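Local atomic coordinates of nidogen-1 (Mus musculus, PDB entry 1GL4), a protein that associates tightly with laminin in basement membranes, also binds collagen IV and perlecan, and probably takes part in cell-matrix interactions. Residues S128-V140 and K148-E160. Sequence-based numbering, arbitrary orientation.
Sequences SITGGEFTRQAEV and KLVLKQQFSGIDE. With ZN (zinc ion), chain C.
Strand 133-140 pairs with strand 149-156 from Glu133-Ser156 to Val140-Leu149, an antiparallel beta hairpin in the wall of the nidogen G2 beta-barrel; strand 221-232 flanks it beyond the first strand and strand 164-171 beyond the second. Backbone bonds run in both directions at the hydrogen-bonded pairs, the Ala138 N to Leu151 O link being almost straight (178°). Gly132 O extends the ladder past the strand end, accepting from Gly157 N at 2.9 Å.

On the barrel's inner side, Phe134 and Phe155 form an offset stack, ring centroids 3.9 Å apart and planes 13° from parallel. Phe134 CG sits between its own backbone N and carbonyl carbon (chi1 66°), which brings the ring alongside that of Phe155, CZ over the centre of its neighbour. Were Phe134 an alanine, the Phe155 ring would probably lose the aromatic partner stacked on one face, although Ile111 and Met115 of helix 107-115 also touch it. Farther along this face, Arg136 stretches out with its CD 3.8 Å from Leu151 CD2, while its guanidinium reaches Pro107 O and Gln229 OE1. Val140 CG1 presses tightly on Leu149 CB, at 3.5 Å.

The opposite face is mostly polar, with Val150 CG2 beside Glu139 CG. Thr135 OG1 donates to Gln154 OE1 at a very short 2.5 Å. Lys148 NZ forms a salt bridge with Glu139, whose OE2 also pairs with Arg228.

Beyond the hairpin, Asp159 belongs with His161 and His163 to the zinc site, its OD2 2.1 Å from the metal.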
loop_
_atom_site.group_PDB
_atom_site.type_symbol
_atom_site.label_atom_id
_atom_site.label_comp_id
_atom_site.label_asym_id
_atom_site.label_seq_id
_atom_site.Cartn_x
_atom_site.Cartn_y
_atom_site.Cartn_z
ATOM N N SER A 128 4.601 -12.957 3.497
ATOM C CA SER A 128 5.322 -14.149 3.930
ATOM C C SER A 128 4.418 -15.032 4.788
ATOM O O SER A 128 4.433 -16.255 4.661
ATOM C CB SER A 128 6.581 -13.764 4.718
ATOM O OG SER A 128 7.592 -13.241 3.856
ATOM N N ILE A 129 3.610 -14.410 5.642
ATOM C CA ILE A 129 2.703 -15.159 6.518
ATOM C C ILE A 129 1.458 -15.741 5.833
ATOM O O ILE A 129 1.105 -16.897 6.073
ATOM C CB ILE A 129 2.223 -14.271 7.694
ATOM C CG1 ILE A 129 3.416 -13.880 8.572
ATOM C CG2 ILE A 129 1.163 -15.012 8.522
ATOM C CD1 ILE A 129 3.094 -12.783 9.575
ATOM N N THR A 130 0.799 -14.955 4.979
ATOM C CA THR A 130 -0.440 -15.394 4.324
ATOM C C THR A 130 -0.389 -15.757 2.838
ATOM O O THR A 130 -1.333 -16.360 2.317
ATOM C CB THR A 130 -1.537 -14.318 4.442
ATOM O OG1 THR A 130 -1.220 -13.233 3.561
ATOM C CG2 THR A 130 -1.626 -13.778 5.870
ATOM N N GLY A 131 0.677 -15.374 2.147
ATOM C CA GLY A 131 0.750 -15.663 0.726
ATOM C C GLY A 131 -0.283 -14.847 -0.043
ATOM O O GLY A 131 -0.626 -15.172 -1.183
ATOM N N GLY A 132 -0.787 -13.784 0.576
ATOM C CA GLY A 132 -1.774 -12.954 -0.093
ATOM C C GLY A 132 -3.147 -13.598 -0.182
ATOM O O GLY A 132 -3.965 -13.217 -1.016
ATOM N N GLU A 133 -3.388 -14.595 0.665
ATOM C CA GLU A 133 -4.673 -15.283 0.717
ATOM C C GLU A 133 -5.206 -15.076 2.130
ATOM O O GLU A 133 -4.815 -15.790 3.049
ATOM C CB GLU A 133 -4.491 -16.786 0.448
ATOM C CG GLU A 133 -3.894 -17.129 -0.917
ATOM C CD GLU A 133 -3.521 -18.605 -1.043
ATOM O OE1 GLU A 133 -2.760 -19.118 -0.195
ATOM O OE2 GLU A 133 -3.980 -19.253 -1.996
ATOM N N PHE A 134 -6.079 -14.090 2.315
ATOM C CA PHE A 134 -6.625 -13.817 3.642
ATOM C C PHE A 134 -7.831 -12.890 3.594
ATOM O O PHE A 134 -8.137 -12.301 2.556
ATOM C CB PHE A 134 -5.538 -13.208 4.555
ATOM C CG PHE A 134 -5.064 -11.824 4.134
ATOM C CD1 PHE A 134 -5.602 -10.676 4.716
ATOM C CD2 PHE A 134 -4.057 -11.678 3.179
ATOM C CE1 PHE A 134 -5.145 -9.407 4.358
ATOM C CE2 PHE A 134 -3.590 -10.410 2.812
ATOM C CZ PHE A 134 -4.134 -9.269 3.403
ATOM N N THR A 135 -8.525 -12.791 4.725
ATOM C CA THR A 135 -9.690 -11.920 4.849
ATOM C C THR A 135 -9.369 -10.874 5.912
ATOM O O THR A 135 -8.801 -11.201 6.956
ATOM C CB THR A 135 -10.941 -12.694 5.318
ATOM O OG1 THR A 135 -11.258 -13.719 4.370
ATOM C CG2 THR A 135 -12.130 -11.746 5.456
ATOM N N ARG A 136 -9.732 -9.625 5.640
ATOM C CA ARG A 136 -9.498 -8.525 6.566
ATOM C C ARG A 136 -10.824 -7.873 6.937
ATOM O O ARG A 136 -11.535 -7.373 6.062
ATOM C CB ARG A 136 -8.592 -7.462 5.930
ATOM C CG ARG A 136 -8.295 -6.259 6.840
ATOM C CD ARG A 136 -7.995 -4.978 6.046
ATOM N NE ARG A 136 -7.387 -3.935 6.878
ATOM C CZ ARG A 136 -7.106 -2.704 6.456
ATOM N NH1 ARG A 136 -7.385 -2.344 5.207
ATOM N NH2 ARG A 136 -6.516 -1.835 7.275
ATOM N N GLN A 137 -11.165 -7.902 8.223
ATOM C CA GLN A 137 -12.386 -7.262 8.709
ATOM C C GLN A 137 -11.898 -6.070 9.520
ATOM O O GLN A 137 -11.164 -6.253 10.486
ATOM C CB GLN A 137 -13.176 -8.183 9.646
ATOM C CG GLN A 137 -13.628 -9.511 9.062
ATOM C CD GLN A 137 -14.270 -10.403 10.121
ATOM O OE1 GLN A 137 -15.368 -10.117 10.610
ATOM N NE2 GLN A 137 -13.577 -11.484 10.492
ATOM N N ALA A 138 -12.288 -4.856 9.135
ATOM C CA ALA A 138 -11.855 -3.674 9.875
ATOM C C ALA A 138 -12.992 -2.703 10.185
ATOM O O ALA A 138 -14.001 -2.647 9.477
ATOM C CB ALA A 138 -10.754 -2.950 9.104
ATOM N N GLU A 139 -12.821 -1.942 11.263
ATOM C CA GLU A 139 -13.804 -0.948 11.667
ATOM C C GLU A 139 -13.063 0.295 12.128
ATOM O O GLU A 139 -11.975 0.196 12.702
ATOM C CB GLU A 139 -14.668 -1.455 12.823
ATOM C CG GLU A 139 -15.610 -2.588 12.473
ATOM C CD GLU A 139 -16.546 -2.921 13.619
ATOM O OE1 GLU A 139 -17.346 -3.869 13.480
ATOM O OE2 GLU A 139 -16.485 -2.231 14.660
ATOM N N VAL A 140 -13.642 1.461 11.870
ATOM C CA VAL A 140 -13.031 2.707 12.304
ATOM C C VAL A 140 -14.082 3.614 12.932
ATOM O O VAL A 140 -15.148 3.851 12.356
ATOM C CB VAL A 140 -12.327 3.446 11.133
ATOM C CG1 VAL A 140 -13.326 3.798 10.048
ATOM C CG2 VAL A 140 -11.640 4.696 11.648
ATOM N N LYS A 148 -20.038 4.522 12.605
ATOM C CA LYS A 148 -18.698 4.041 12.297
ATOM C C LYS A 148 -18.637 3.557 10.856
ATOM O O LYS A 148 -19.662 3.438 10.183
ATOM C CB LYS A 148 -18.332 2.884 13.229
ATOM C CG LYS A 148 -19.246 1.667 13.092
ATOM C CD LYS A 148 -18.875 0.587 14.102
ATOM C CE LYS A 148 -19.802 -0.619 14.003
ATOM N NZ LYS A 148 -19.465 -1.647 15.039
ATOM N N LEU A 149 -17.429 3.294 10.374
ATOM C CA LEU A 149 -17.272 2.785 9.020
ATOM C C LEU A 149 -16.759 1.349 9.104
ATOM O O LEU A 149 -15.817 1.059 9.852
ATOM C CB LEU A 149 -16.278 3.632 8.223
ATOM C CG LEU A 149 -16.091 3.145 6.776
ATOM C CD1 LEU A 149 -17.363 3.418 5.969
ATOM C CD2 LEU A 149 -14.916 3.852 6.139
ATOM N N VAL A 150 -17.380 0.456 8.338
ATOM C CA VAL A 150 -16.985 -0.945 8.315
ATOM C C VAL A 150 -16.339 -1.294 6.980
ATOM O O VAL A 150 -16.864 -0.959 5.919
ATOM C CB VAL A 150 -18.199 -1.879 8.532
ATOM C CG1 VAL A 150 -17.782 -3.330 8.341
ATOM C CG2 VAL A 150 -18.772 -1.670 9.924
ATOM N N LEU A 151 -15.201 -1.976 7.045
ATOM C CA LEU A 151 -14.466 -2.376 5.850
ATOM C C LEU A 151 -14.249 -3.883 5.801
ATOM O O LEU A 151 -13.938 -4.505 6.821
ATOM C CB LEU A 151 -13.108 -1.665 5.821
ATOM C CG LEU A 151 -12.056 -2.103 4.792
ATOM C CD1 LEU A 151 -11.047 -0.985 4.613
ATOM C CD2 LEU A 151 -11.357 -3.383 5.236
ATOM N N LYS A 152 -14.432 -4.469 4.620
ATOM C CA LYS A 152 -14.194 -5.897 4.434
ATOM C C LYS A 152 -13.392 -6.072 3.152
ATOM O O LYS A 152 -13.785 -5.581 2.092
ATOM C CB LYS A 152 -15.501 -6.687 4.331
ATOM C CG LYS A 152 -15.268 -8.191 4.213
ATOM C CD LYS A 152 -16.548 -8.993 4.402
ATOM C CE LYS A 152 -16.249 -10.488 4.445
ATOM N NZ LYS A 152 -17.468 -11.310 4.714
ATOM N N GLN A 153 -12.254 -6.752 3.259
ATOM C CA GLN A 153 -11.393 -6.983 2.101
ATOM C C GLN A 153 -10.990 -8.446 1.997
ATOM O O GLN A 153 -10.604 -9.067 2.990
ATOM C CB GLN A 153 -10.140 -6.097 2.180
ATOM C CG GLN A 153 -10.366 -4.639 1.746
ATOM C CD GLN A 153 -9.175 -3.729 2.047
ATOM O OE1 GLN A 153 -8.920 -2.755 1.331
ATOM N NE2 GLN A 153 -8.458 -4.030 3.115
ATOM N N GLN A 154 -11.096 -8.995 0.792
ATOM C CA GLN A 154 -10.731 -10.383 0.547
ATOM C C GLN A 154 -9.578 -10.443 -0.444
ATOM O O GLN A 154 -9.637 -9.832 -1.515
ATOM C CB GLN A 154 -11.928 -11.157 -0.009
ATOM C CG GLN A 154 -11.630 -12.618 -0.335
ATOM C CD GLN A 154 -11.225 -13.430 0.887
ATOM O OE1 GLN A 154 -11.876 -13.366 1.935
ATOM N NE2 GLN A 154 -10.153 -14.208 0.755
ATOM N N PHE A 155 -8.529 -11.172 -0.070
ATOM C CA PHE A 155 -7.346 -11.335 -0.908
ATOM C C PHE A 155 -7.319 -12.789 -1.375
ATOM O O PHE A 155 -7.395 -13.712 -0.555
ATOM C CB PHE A 155 -6.085 -11.003 -0.110
ATOM C CG PHE A 155 -6.048 -9.583 0.403
ATOM C CD1 PHE A 155 -6.881 -9.181 1.444
ATOM C CD2 PHE A 155 -5.182 -8.653 -0.157
ATOM C CE1 PHE A 155 -6.851 -7.867 1.922
ATOM C CE2 PHE A 155 -5.139 -7.335 0.310
ATOM C CZ PHE A 155 -5.978 -6.944 1.352
ATOM N N SER A 156 -7.192 -12.992 -2.681
ATOM C CA SER A 156 -7.228 -14.340 -3.245
ATOM C C SER A 156 -5.969 -14.839 -3.953
ATOM O O SER A 156 -6.065 -15.601 -4.917
ATOM C CB SER A 156 -8.416 -14.439 -4.211
ATOM O OG SER A 156 -9.584 -13.888 -3.630
ATOM N N GLY A 157 -4.803 -14.414 -3.481
ATOM C CA GLY A 157 -3.553 -14.849 -4.077
ATOM C C GLY A 157 -3.233 -14.248 -5.433
ATOM O O GLY A 157 -3.815 -13.238 -5.840
ATOM N N ILE A 158 -2.289 -14.875 -6.128
ATOM C CA ILE A 158 -1.857 -14.430 -7.450
ATOM C C ILE A 158 -2.730 -15.098 -8.511
ATOM O O ILE A 158 -2.815 -16.327 -8.563
ATOM C CB ILE A 158 -0.386 -14.815 -7.696
ATOM C CG1 ILE A 158 0.491 -14.244 -6.574
ATOM C CG2 ILE A 158 0.082 -14.272 -9.043
ATOM C CD1 ILE A 158 1.917 -14.743 -6.594
ATOM N N ASP A 159 -3.378 -14.299 -9.357
ATOM C CA ASP A 159 -4.242 -14.874 -10.379
ATOM C C ASP A 159 -3.505 -15.315 -11.641
ATOM O O ASP A 159 -2.278 -15.236 -11.721
ATOM C CB ASP A 159 -5.385 -13.910 -10.745
ATOM C CG ASP A 159 -4.916 -12.679 -11.512
ATOM O OD1 ASP A 159 -3.812 -12.694 -12.101
ATOM O OD2 ASP A 159 -5.681 -11.694 -11.542
ATOM N N GLU A 160 -4.277 -15.780 -12.618
ATOM C CA GLU A 160 -3.751 -16.279 -13.886
ATOM C C GLU A 160 -2.897 -15.287 -14.676
ATOM O O GLU A 160 -2.162 -15.687 -15.584
ATOM C CB GLU A 160 -4.914 -16.777 -14.753
ATOM C CG GLU A 160 -5.931 -15.700 -15.121
ATOM C CD GLU A 160 -7.307 -16.273 -15.443
ATOM O OE1 GLU A 160 -8.000 -16.713 -14.500
ATOM O OE2 GLU A 160 -7.693 -16.291 -16.636
HETATM ZN ZN ZN C . -5.648 -10.554 -13.305
#